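Histidinol dehydrogenase (Elizabethkingia anophelis NUHP1, PDB 6AN0) probably catalyses the zinc-dependent, two-step oxidation of L-histidinol to L-histidine with NAD, the last step of histidine biosynthesis. Local coordinates at residues A[38-42]-A[222-227]; A[241-245]-A[323-329]; A[248-252]-A[334-338]; A[408-412]-A[427-431]. One frame throughout, in Å; residues are numbered along the deposited sequence.

Contact 1 of 4, residues A[38-42]-A[222-227]; sequences VLTVF and AAKQIA
This is an apolar helix-helix packing next to the probable NAD-binding region of histidinol dehydrogenase. Residues 38-42 lie on helix 35-48 and residues 222-227 on helix 218-227. Both segments are regular alpha-helix. Their axes come within 10.4 Å and cross at -70°. The nearest CA atoms are Val-38 CA and Ala-223 CA, 5.8 Å apart; Phe-42 CA and Ala-227 CA are 8.7 Å apart. Ala-222 CB meets Val-38 CG2 at 4.1 Å. At Ala-223 the small side chain lets Val-38 (chi1 t) come close, with CG1 3.9 Å from Ala-223 CA. The backbone O of Ala-223 lies at the edge of the Phe-42 ring, 3.6 Å from CZ. Ile-226 (m, t) points toward the other helix and fits among three side chains. Its CD1 is 3.7 Å from Val-38 CB, and its CG2 is 3.8 Å from Leu-39 CD2 and 3.9 Å from Phe-42 CE1. Helix 192-201 lies beside the pair: Phe-42 makes an edge-to-face contact with Phe-201 and its side chain is about 7 Å from that of Gln-194, a predicted NAD-binding residue. No hydrogen bond joins the segments. Ala-227 closes the row, with its N 3.9 Å from CE1 at the edge of the Phe-42 ring (chi1 m).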
loop_
_atom_site.group_PDB
_atom_site.type_symbol
_atom_site.label_atom_id
_atom_site.label_comp_id
_atom_site.label_asym_id
_atom_site.label_seq_id
_atom_site.Cartn_x
_atom_site.Cartn_y
_atom_site.Cartn_z
ATOM N N VAL A 38 -1.837 5.846 23.281
ATOM C CA VAL A 38 -2.055 4.623 22.508
ATOM C C VAL A 38 -1.200 3.477 23.047
ATOM O O VAL A 38 -1.677 2.347 23.210
ATOM C CB VAL A 38 -1.758 4.882 21.019
ATOM C CG1 VAL A 38 -1.694 3.576 20.265
ATOM C CG2 VAL A 38 -2.834 5.796 20.416
ATOM N N LEU A 39 0.088 3.739 23.278
ATOM C CA LEU A 39 0.980 2.678 23.732
ATOM C C LEU A 39 0.525 2.103 25.073
ATOM O O LEU A 39 0.659 0.899 25.318
ATOM C CB LEU A 39 2.417 3.210 23.826
ATOM C CG LEU A 39 3.138 3.442 22.486
ATOM C CD1 LEU A 39 4.563 3.929 22.746
ATOM C CD2 LEU A 39 3.138 2.168 21.662
ATOM N N THR A 40 -0.015 2.950 25.952
ATOM C CA THR A 40 -0.537 2.458 27.229
ATOM C C THR A 40 -1.710 1.501 27.016
ATOM O O THR A 40 -1.775 0.441 27.649
ATOM C CB THR A 40 -0.953 3.627 28.118
ATOM O OG1 THR A 40 0.197 4.427 28.413
ATOM C CG2 THR A 40 -1.553 3.130 29.436
ATOM N N VAL A 41 -2.649 1.859 26.134
ATOM C CA VAL A 41 -3.761 0.950 25.846
ATOM C C VAL A 41 -3.242 -0.347 25.240
ATOM O O VAL A 41 -3.693 -1.444 25.599
ATOM C CB VAL A 41 -4.787 1.620 24.911
ATOM C CG1 VAL A 41 -5.945 0.652 24.616
ATOM C CG2 VAL A 41 -5.309 2.911 25.524
ATOM N N PHE A 42 -2.303 -0.242 24.298
ATOM C CA PHE A 42 -1.740 -1.437 23.672
ATOM C C PHE A 42 -1.078 -2.351 24.707
ATOM O O PHE A 42 -1.201 -3.580 24.627
ATOM C CB PHE A 42 -0.735 -1.035 22.579
ATOM C CG PHE A 42 -1.377 -0.569 21.277
ATOM C CD1 PHE A 42 -0.589 -0.323 20.163
ATOM C CD2 PHE A 42 -2.755 -0.383 21.169
ATOM C CE1 PHE A 42 -1.157 0.106 18.961
ATOM C CE2 PHE A 42 -3.334 0.036 19.976
ATOM C CZ PHE A 42 -2.523 0.275 18.857
ATOM N N ALA A 222 -4.634 7.530 15.282
ATOM C CA ALA A 222 -3.308 7.384 15.878
ATOM C C ALA A 222 -3.022 5.925 16.209
ATOM O O ALA A 222 -1.891 5.447 16.042
ATOM C CB ALA A 222 -3.190 8.261 17.129
ATOM N N ALA A 223 -4.042 5.192 16.661
ATOM C CA ALA A 223 -3.832 3.793 17.008
ATOM C C ALA A 223 -3.466 2.980 15.778
ATOM O O ALA A 223 -2.557 2.143 15.832
ATOM C CB ALA A 223 -5.078 3.210 17.682
ATOM N N LYS A 224 -4.154 3.219 14.656
ATOM C CA LYS A 224 -3.820 2.510 13.425
ATOM C C LYS A 224 -2.410 2.855 12.965
ATOM O O LYS A 224 -1.665 1.980 12.499
ATOM C CB LYS A 224 -4.840 2.844 12.334
ATOM C CG LYS A 224 -6.190 2.151 12.514
ATOM C CD LYS A 224 -7.224 2.670 11.508
ATOM C CE LYS A 224 -6.879 2.248 10.082
ATOM N NZ LYS A 224 -7.838 2.824 9.091
ATOM N N GLN A 225 -2.023 4.130 13.098
ATOM C CA GLN A 225 -0.678 4.539 12.700
ATOM C C GLN A 225 0.380 3.828 13.535
ATOM O O GLN A 225 1.377 3.326 12.999
ATOM C CB GLN A 225 -0.529 6.061 12.811
ATOM N N ILE A 226 0.168 3.757 14.849
ATOM C CA ILE A 226 1.151 3.136 15.729
ATOM C C ILE A 226 1.121 1.615 15.608
ATOM O O ILE A 226 2.170 0.961 15.715
ATOM C CB ILE A 226 0.897 3.616 17.166
ATOM C CG1 ILE A 226 1.307 5.086 17.272
ATOM C CG2 ILE A 226 1.642 2.737 18.188
ATOM C CD1 ILE A 226 0.888 5.762 18.558
ATOM N N ALA A 227 -0.061 1.038 15.355
ATOM C CA ALA A 227 -0.185 -0.407 15.172
ATOM C C ALA A 227 0.719 -0.918 14.056
ATOM O O ALA A 227 1.208 -2.049 14.126
ATOM C CB ALA A 227 -1.640 -0.779 14.866
#

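Contact 2 of 4, residues A[241-245]-A[323-329]; sequences SEVLV and FSNLYAP
A beta-strand packs against the C-terminal end of a helix here, and the contact is buried throughout. Residues 242-245 are extended; residues 323-327 are helical. The strand and helix axes run nearly antiparallel, at 166°, and approach to 10.2 Å. The helix ends at Tyr-327; Ala-328 is the first residue to leave helical angles, with positive phi (61/70), and Pro-329 is extended (-76/149). Ser-241, a predicted substrate-binding residue, precedes the strand; its OG hydrogen-bonds to Gln-263 OE1. Glu-242 (chi1 p, chi2 t) points toward the helix end. Its OE1 is 3.5 Å from Pro-329 CA and accepts from the backbone N of Glu-330, one of two predicted proton acceptors. Arg-26 forms a salt bridge with the same oxygen. Glu-242 OE2 is 3.8 Å from Tyr-327 OH, which hydrogen-bonds instead to Gln-271. Val-243 points away. Leu-244 (t, t) fills the centre: CD1 is 3.8 Å from Tyr-327 CD2, CD2 is 3.7 Å from Ser-324 OG, and CB is 3.8 Å from Pro-329 CB. Leu-244 and Pro-329 have the nearest CA atoms, 6.1 Å apart. Strand 242-247 runs between the parallel strands 271-276 and 331-335; helix 317-327 covers one face, and helix 253-264 packs on Val-243 and Val-245.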
loop_
_atom_site.group_PDB
_atom_site.type_symbol
_atom_site.label_atom_id
_atom_site.label_comp_id
_atom_site.label_asym_id
_atom_site.label_seq_id
_atom_site.Cartn_x
_atom_site.Cartn_y
_atom_site.Cartn_z
ATOM N N SER A 241 -13.338 14.329 5.427
ATOM C CA SER A 241 -13.746 14.170 4.038
ATOM C C SER A 241 -13.876 15.524 3.350
ATOM O O SER A 241 -13.937 16.579 3.990
ATOM C CB SER A 241 -15.055 13.395 3.949
ATOM O OG SER A 241 -16.032 13.978 4.784
ATOM N N GLU A 242 -13.918 15.484 2.020
ATOM C CA GLU A 242 -13.820 16.710 1.235
ATOM C C GLU A 242 -14.351 16.463 -0.175
ATOM O O GLU A 242 -14.367 15.328 -0.663
ATOM C CB GLU A 242 -12.364 17.195 1.190
ATOM C CG GLU A 242 -11.488 16.128 0.569
ATOM C CD GLU A 242 -10.002 16.328 0.740
ATOM O OE1 GLU A 242 -9.279 15.944 -0.207
ATOM O OE2 GLU A 242 -9.552 16.815 1.812
ATOM N N VAL A 243 -14.799 17.533 -0.822
ATOM C CA VAL A 243 -15.158 17.476 -2.237
ATOM C C VAL A 243 -14.641 18.734 -2.922
ATOM O O VAL A 243 -14.603 19.821 -2.339
ATOM C CB VAL A 243 -16.690 17.315 -2.468
ATOM C CG1 VAL A 243 -17.461 18.564 -2.016
ATOM C CG2 VAL A 243 -16.998 17.016 -3.943
ATOM N N LEU A 244 -14.250 18.581 -4.183
ATOM C CA LEU A 244 -13.984 19.709 -5.058
ATOM C C LEU A 244 -14.874 19.552 -6.279
ATOM O O LEU A 244 -14.935 18.466 -6.864
ATOM C CB LEU A 244 -12.502 19.776 -5.449
ATOM C CG LEU A 244 -12.007 20.983 -6.257
ATOM C CD1 LEU A 244 -10.543 21.252 -5.931
ATOM C CD2 LEU A 244 -12.184 20.767 -7.776
ATOM N N VAL A 245 -15.598 20.614 -6.621
ATOM C CA VAL A 245 -16.493 20.645 -7.773
ATOM C C VAL A 245 -15.943 21.642 -8.781
ATOM O O VAL A 245 -15.542 22.750 -8.410
ATOM C CB VAL A 245 -17.928 21.036 -7.365
ATOM C CG1 VAL A 245 -18.866 21.040 -8.589
ATOM C CG2 VAL A 245 -18.439 20.124 -6.259
ATOM N N PHE A 323 -5.681 23.597 -10.786
ATOM C CA PHE A 323 -5.902 23.810 -9.355
ATOM C C PHE A 323 -6.290 22.506 -8.668
ATOM O O PHE A 323 -5.761 22.168 -7.599
ATOM C CB PHE A 323 -6.974 24.878 -9.137
ATOM C CG PHE A 323 -7.160 25.275 -7.695
ATOM C CD1 PHE A 323 -6.660 26.482 -7.226
ATOM C CD2 PHE A 323 -7.843 24.447 -6.806
ATOM C CE1 PHE A 323 -6.830 26.853 -5.898
ATOM C CE2 PHE A 323 -8.013 24.805 -5.484
ATOM C CZ PHE A 323 -7.504 26.020 -5.025
ATOM N N SER A 324 -7.220 21.751 -9.271
ATOM C CA SER A 324 -7.669 20.508 -8.648
ATOM C C SER A 324 -6.517 19.523 -8.487
ATOM O O SER A 324 -6.425 18.817 -7.473
ATOM C CB SER A 324 -8.796 19.878 -9.479
ATOM O OG SER A 324 -9.293 18.700 -8.855
ATOM N N ASN A 325 -5.625 19.460 -9.481
ATOM C CA ASN A 325 -4.504 18.528 -9.416
ATOM C C ASN A 325 -3.526 18.907 -8.307
ATOM O O ASN A 325 -2.917 18.025 -7.685
ATOM C CB ASN A 325 -3.793 18.462 -10.775
ATOM C CG ASN A 325 -4.598 17.698 -11.838
ATOM O OD1 ASN A 325 -5.427 16.840 -11.520
ATOM N ND2 ASN A 325 -4.324 17.992 -13.111
ATOM N N LEU A 326 -3.383 20.202 -8.027
ATOM C CA LEU A 326 -2.575 20.639 -6.890
ATOM C C LEU A 326 -3.263 20.334 -5.560
ATOM O O LEU A 326 -2.594 20.020 -4.568
ATOM C CB LEU A 326 -2.282 22.140 -7.001
ATOM C CG LEU A 326 -1.407 22.595 -8.174
ATOM C CD1 LEU A 326 -1.205 24.108 -8.154
ATOM C CD2 LEU A 326 -0.078 21.884 -8.154
ATOM N N TYR A 327 -4.599 20.439 -5.515
ATOM C CA TYR A 327 -5.343 20.201 -4.276
ATOM C C TYR A 327 -5.436 18.709 -3.947
ATOM O O TYR A 327 -5.370 18.318 -2.770
ATOM C CB TYR A 327 -6.741 20.813 -4.402
ATOM C CG TYR A 327 -7.640 20.648 -3.191
ATOM C CD1 TYR A 327 -7.548 21.510 -2.101
ATOM C CD2 TYR A 327 -8.594 19.641 -3.147
ATOM C CE1 TYR A 327 -8.380 21.358 -1.000
ATOM C CE2 TYR A 327 -9.429 19.481 -2.059
ATOM C CZ TYR A 327 -9.319 20.344 -0.987
ATOM O OH TYR A 327 -10.151 20.189 0.091
ATOM N N ALA A 328 -5.609 17.862 -4.978
ATOM C CA ALA A 328 -5.713 16.402 -4.885
ATOM C C ALA A 328 -6.913 16.005 -4.029
ATOM O O ALA A 328 -6.743 15.476 -2.918
ATOM C CB ALA A 328 -4.417 15.801 -4.332
ATOM N N PRO A 329 -8.133 16.224 -4.521
ATOM C CA PRO A 329 -9.326 16.047 -3.686
ATOM C C PRO A 329 -9.702 14.583 -3.474
ATOM O O PRO A 329 -9.494 13.720 -4.332
ATOM C CB PRO A 329 -10.422 16.768 -4.484
ATOM C CG PRO A 329 -9.974 16.594 -5.945
ATOM C CD PRO A 329 -8.456 16.703 -5.880
#

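Contact 3 of 4, residues A[248-252]-A[334-338]; sequences DTTAN and LAIEN
The contact lies at the C-terminal ends of two neighbouring inner strands of the parallel sheet, 242-247 and 331-335, away from the annotated sites. Residues 248-251 form a type I beta turn, closed by Ala-251 N to Asp-248 O at 3.0 Å. Asp-248 (chi1 p) also makes an Asx turn: its OD1 accepts from Thr-250 N at 2.9 Å and from Thr-250 OG1 at 2.6 Å. Asp-248 OD2 faces the other segment and takes a weak hydrogen bond from Glu-337 N at 3.4 Å. Asp-248 N gives a second weak bond, to Ala-335 O, also 3.4 Å. Ala-335 is also backbone-bonded to Ile-246, so a weak bond continues the pairing just past the strand. The fold here is a parallel alpha/beta sheet, and the turn connects strand 242-247 to helix 253-264, with Asn-252 as N-cap. On the other side Ala-335 (-90/64) is the centre of an inverse gamma turn, after which the chain leaves the strand. CA atoms are nearest at Ala-251 and Ala-335, 5.2 Å apart, and at Asp-248 and Ile-336, 5.4 Å. Ala-251 CB packs on Ala-335 CB at 3.8 Å. Thr-250 (chi1 p) points toward Glu-337, with its CG2 3.5 Å from Glu-337 OE2.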
loop_
_atom_site.group_PDB
_atom_site.type_symbol
_atom_site.label_atom_id
_atom_site.label_comp_id
_atom_site.label_asym_id
_atom_site.label_seq_id
_atom_site.Cartn_x
_atom_site.Cartn_y
_atom_site.Cartn_z
ATOM N N ASP A 248 -19.034 24.735 -15.037
ATOM C CA ASP A 248 -19.090 25.754 -16.077
ATOM C C ASP A 248 -20.545 26.186 -16.260
ATOM O O ASP A 248 -21.407 25.878 -15.429
ATOM C CB ASP A 248 -18.424 25.251 -17.372
ATOM C CG ASP A 248 -19.184 24.112 -18.043
ATOM O OD1 ASP A 248 -20.299 23.767 -17.610
ATOM O OD2 ASP A 248 -18.647 23.554 -19.028
ATOM N N THR A 249 -20.822 26.918 -17.347
ATOM C CA THR A 249 -22.169 27.437 -17.563
ATOM C C THR A 249 -23.209 26.338 -17.782
ATOM O O THR A 249 -24.410 26.628 -17.707
ATOM C CB THR A 249 -22.178 28.407 -18.757
ATOM O OG1 THR A 249 -21.697 27.726 -19.919
ATOM C CG2 THR A 249 -21.282 29.602 -18.478
ATOM N N THR A 250 -22.796 25.097 -18.037
ATOM C CA THR A 250 -23.753 24.006 -18.200
ATOM C C THR A 250 -24.088 23.311 -16.890
ATOM O O THR A 250 -24.953 22.430 -16.880
ATOM C CB THR A 250 -23.234 22.949 -19.187
ATOM O OG1 THR A 250 -22.162 22.203 -18.585
ATOM C CG2 THR A 250 -22.747 23.597 -20.471
ATOM N N ALA A 251 -23.424 23.671 -15.795
ATOM C CA ALA A 251 -23.749 23.079 -14.512
ATOM C C ALA A 251 -25.097 23.599 -14.016
ATOM O O ALA A 251 -25.561 24.672 -14.406
ATOM C CB ALA A 251 -22.655 23.385 -13.486
ATOM N N ASN A 252 -25.731 22.811 -13.147
ATOM C CA ASN A 252 -26.995 23.195 -12.538
ATOM C C ASN A 252 -26.707 23.714 -11.138
ATOM O O ASN A 252 -26.331 22.921 -10.262
ATOM C CB ASN A 252 -27.956 22.005 -12.486
ATOM C CG ASN A 252 -29.331 22.376 -11.949
ATOM O OD1 ASN A 252 -29.455 23.051 -10.930
ATOM N ND2 ASN A 252 -30.376 21.916 -12.631
ATOM N N LEU A 334 -17.020 16.767 -11.770
ATOM C CA LEU A 334 -16.861 17.555 -12.996
ATOM C C LEU A 334 -18.251 17.884 -13.523
ATOM O O LEU A 334 -18.829 17.137 -14.313
ATOM C CB LEU A 334 -16.039 16.813 -14.045
ATOM C CG LEU A 334 -14.597 16.484 -13.675
ATOM C CD1 LEU A 334 -13.913 15.893 -14.917
ATOM C CD2 LEU A 334 -13.840 17.725 -13.137
ATOM N N ALA A 335 -18.788 19.026 -13.090
ATOM C CA ALA A 335 -20.103 19.480 -13.538
ATOM C C ALA A 335 -19.939 20.350 -14.782
ATOM O O ALA A 335 -20.226 21.551 -14.809
ATOM C CB ALA A 335 -20.826 20.218 -12.411
ATOM N N ILE A 336 -19.439 19.713 -15.837
ATOM C CA ILE A 336 -19.091 20.423 -17.054
ATOM C C ILE A 336 -19.526 19.603 -18.251
ATOM O O ILE A 336 -19.812 18.405 -18.159
ATOM C CB ILE A 336 -17.583 20.724 -17.179
ATOM C CG1 ILE A 336 -16.804 19.397 -17.335
ATOM C CG2 ILE A 336 -17.100 21.588 -16.026
ATOM C CD1 ILE A 336 -15.303 19.527 -17.249
ATOM N N GLU A 337 -19.561 20.304 -19.375
ATOM C CA GLU A 337 -19.803 19.744 -20.689
ATOM C C GLU A 337 -18.629 18.883 -21.140
ATOM O O GLU A 337 -17.466 19.241 -20.924
ATOM C CB GLU A 337 -19.985 20.907 -21.658
ATOM C CG GLU A 337 -20.878 20.672 -22.828
ATOM C CD GLU A 337 -21.280 21.985 -23.461
ATOM O OE1 GLU A 337 -20.387 22.815 -23.759
ATOM O OE2 GLU A 337 -22.495 22.206 -23.631
ATOM N N ASN A 338 -18.945 17.758 -21.790
ATOM C CA ASN A 338 -17.969 16.970 -22.550
ATOM C C ASN A 338 -16.783 16.533 -21.682
ATOM O O ASN A 338 -15.616 16.768 -22.017
ATOM C CB ASN A 338 -17.491 17.750 -23.773
ATOM C CG ASN A 338 -18.616 18.022 -24.756
ATOM O OD1 ASN A 338 -19.511 17.194 -24.927
ATOM N ND2 ASN A 338 -18.586 19.184 -25.391
#

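Contact 4 of 4, residues A[408-412]-A[427-431]; sequences GPGIE and VSVRL
Residues 408-412 and 427-431 belong to two consecutive helices, 401-417 and 421-435. Their axes cross at -152° and come within 10.0 Å. Helix 401-417 is kinked here, where the N atoms of Pro-409 and Gly-410 lack a bond to the turn before. The nearest CA atoms are those of Gly-408 and Val-427, 6.0 Å apart. A CB on Gly-408 would sit tightly against Val-427 CG1 and Leu-431 CD2. Val-427 (chi1 t) points toward the other helix and uses both methyls. Its CG1 is 3.6 Å from Gly-408 O and 3.8 Å from Glu-412 CG; its CG2 is 3.6 Å from Ile-411 CG2. Ile-411 takes the m, t rotamer and also packs on Tyr-365 of the second subunit. Glu-412 (m, t) reaches across the gap, so that its OE1 is 2.7 Å from Ser-428 OG. Ser-428 (chi1 m) is given in one of two conformers; Lys-424 O is a further partner of its OG. Leu-431 (m, t) lays CD1 3.7 Å from Glu-412 OE1 and 4.5 Å from Pro-409 CD. Arg-430 forms a salt bridge with Asp-259 of the second subunit. The arrangement is a near-antiparallel helical hairpin at the C-terminal end, packed on the partner subunit and close to His-423, a predicted zinc ligand.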
loop_
_atom_site.group_PDB
_atom_site.type_symbol
_atom_site.label_atom_id
_atom_site.label_comp_id
_atom_site.label_asym_id
_atom_site.label_seq_id
_atom_site.Cartn_x
_atom_site.Cartn_y
_atom_site.Cartn_z
ATOM N N GLY A 408 22.309 -16.678 -17.727
ATOM C CA GLY A 408 23.297 -17.037 -16.732
ATOM C C GLY A 408 24.597 -16.246 -16.764
ATOM O O GLY A 408 25.036 -15.696 -15.744
ATOM N N PRO A 409 25.258 -16.199 -17.921
ATOM C CA PRO A 409 26.522 -15.437 -17.989
ATOM C C PRO A 409 26.363 -13.979 -17.582
ATOM O O PRO A 409 27.225 -13.442 -16.873
ATOM C CB PRO A 409 26.943 -15.591 -19.455
ATOM C CG PRO A 409 26.319 -16.881 -19.888
ATOM C CD PRO A 409 24.999 -16.951 -19.166
ATOM N N GLY A 410 25.266 -13.331 -17.983
ATOM C CA GLY A 410 25.038 -11.952 -17.569
ATOM C C GLY A 410 24.881 -11.797 -16.064
ATOM O O GLY A 410 25.428 -10.867 -15.469
ATOM N N ILE A 411 24.111 -12.692 -15.434
ATOM C CA ILE A 411 23.959 -12.681 -13.977
ATOM C C ILE A 411 25.317 -12.812 -13.293
ATOM O O ILE A 411 25.630 -12.085 -12.339
ATOM C CB ILE A 411 23.009 -13.808 -13.534
ATOM C CG1 ILE A 411 21.613 -13.594 -14.115
ATOM C CG2 ILE A 411 22.962 -13.906 -11.990
ATOM C CD1 ILE A 411 20.753 -14.825 -14.058
ATOM N N GLU A 412 26.137 -13.759 -13.755
ATOM C CA GLU A 412 27.475 -13.930 -13.190
ATOM C C GLU A 412 28.275 -12.629 -13.217
ATOM O O GLU A 412 28.956 -12.292 -12.239
ATOM C CB GLU A 412 28.232 -15.028 -13.945
ATOM C CG GLU A 412 27.694 -16.450 -13.764
ATOM C CD GLU A 412 28.547 -17.485 -14.498
ATOM O OE1 GLU A 412 28.710 -18.613 -13.990
ATOM O OE2 GLU A 412 29.064 -17.164 -15.586
ATOM N N VAL A 427 24.550 -19.673 -10.075
ATOM C CA VAL A 427 24.399 -19.821 -11.524
ATOM C C VAL A 427 25.435 -20.797 -12.074
ATOM O O VAL A 427 25.110 -21.703 -12.850
ATOM C CB VAL A 427 24.510 -18.445 -12.216
ATOM C CG1 VAL A 427 24.519 -18.605 -13.757
ATOM C CG2 VAL A 427 23.397 -17.516 -11.773
ATOM N N SER A 428 26.691 -20.638 -11.649
ATOM C CA SER A 428 27.780 -21.435 -12.209
ATOM C C SER A 428 27.519 -22.934 -12.086
ATOM O O SER A 428 27.795 -23.690 -13.024
ATOM C CB SER A 428 29.098 -21.061 -11.531
ATOM O OG SER A 428 29.315 -19.661 -11.610
ATOM N N VAL A 429 26.975 -23.389 -10.950
ATOM C CA VAL A 429 26.771 -24.829 -10.793
ATOM C C VAL A 429 25.723 -25.359 -11.770
ATOM O O VAL A 429 25.831 -26.499 -12.243
ATOM C CB VAL A 429 26.420 -25.187 -9.336
ATOM C CG1 VAL A 429 27.585 -24.846 -8.427
ATOM C CG2 VAL A 429 25.125 -24.494 -8.882
ATOM N N ARG A 430 24.710 -24.561 -12.103
ATOM C CA ARG A 430 23.753 -24.995 -13.121
ATOM C C ARG A 430 24.412 -25.086 -14.495
ATOM O O ARG A 430 24.241 -26.080 -15.210
ATOM C CB ARG A 430 22.547 -24.052 -13.172
ATOM C CG ARG A 430 21.365 -24.457 -12.295
ATOM C CD ARG A 430 21.387 -23.699 -10.988
ATOM N NE ARG A 430 20.170 -23.858 -10.187
ATOM C CZ ARG A 430 20.070 -23.451 -8.925
ATOM N NH1 ARG A 430 21.111 -22.861 -8.348
ATOM N NH2 ARG A 430 18.941 -23.617 -8.234
ATOM N N LEU A 431 25.167 -24.056 -14.883
ATOM C CA LEU A 431 25.790 -24.063 -16.204
ATOM C C LEU A 431 26.766 -25.221 -16.352
ATOM O O LEU A 431 26.781 -25.898 -17.385
ATOM C CB LEU A 431 26.500 -22.739 -16.462
ATOM C CG LEU A 431 25.654 -21.477 -16.341
ATOM C CD1 LEU A 431 26.519 -20.240 -16.559
ATOM C CD2 LEU A 431 24.457 -21.503 -17.303
#

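In the fold
The contacts follow the chain from contact 1 to contact 4, except that contacts 2 and 3 interlock: their segments alternate in sequence. These two share the parallel six-stranded sheet, on neighbouring strands 242-247 and 331-335, with centres about 17 Å apart. Contact 2 lies near the predicted catalytic residues; contact 3 lies beyond them at the C-terminal strand ends. Contact 1 joins two helices elsewhere, its centre about 30 Å from that of contact 2, near predicted NAD-binding residues. Contact 4 is remote, with its centre 48 to 62 Å from the other centres. Its helical hairpin packs on the second subunit, consistent with active sites formed between two chains.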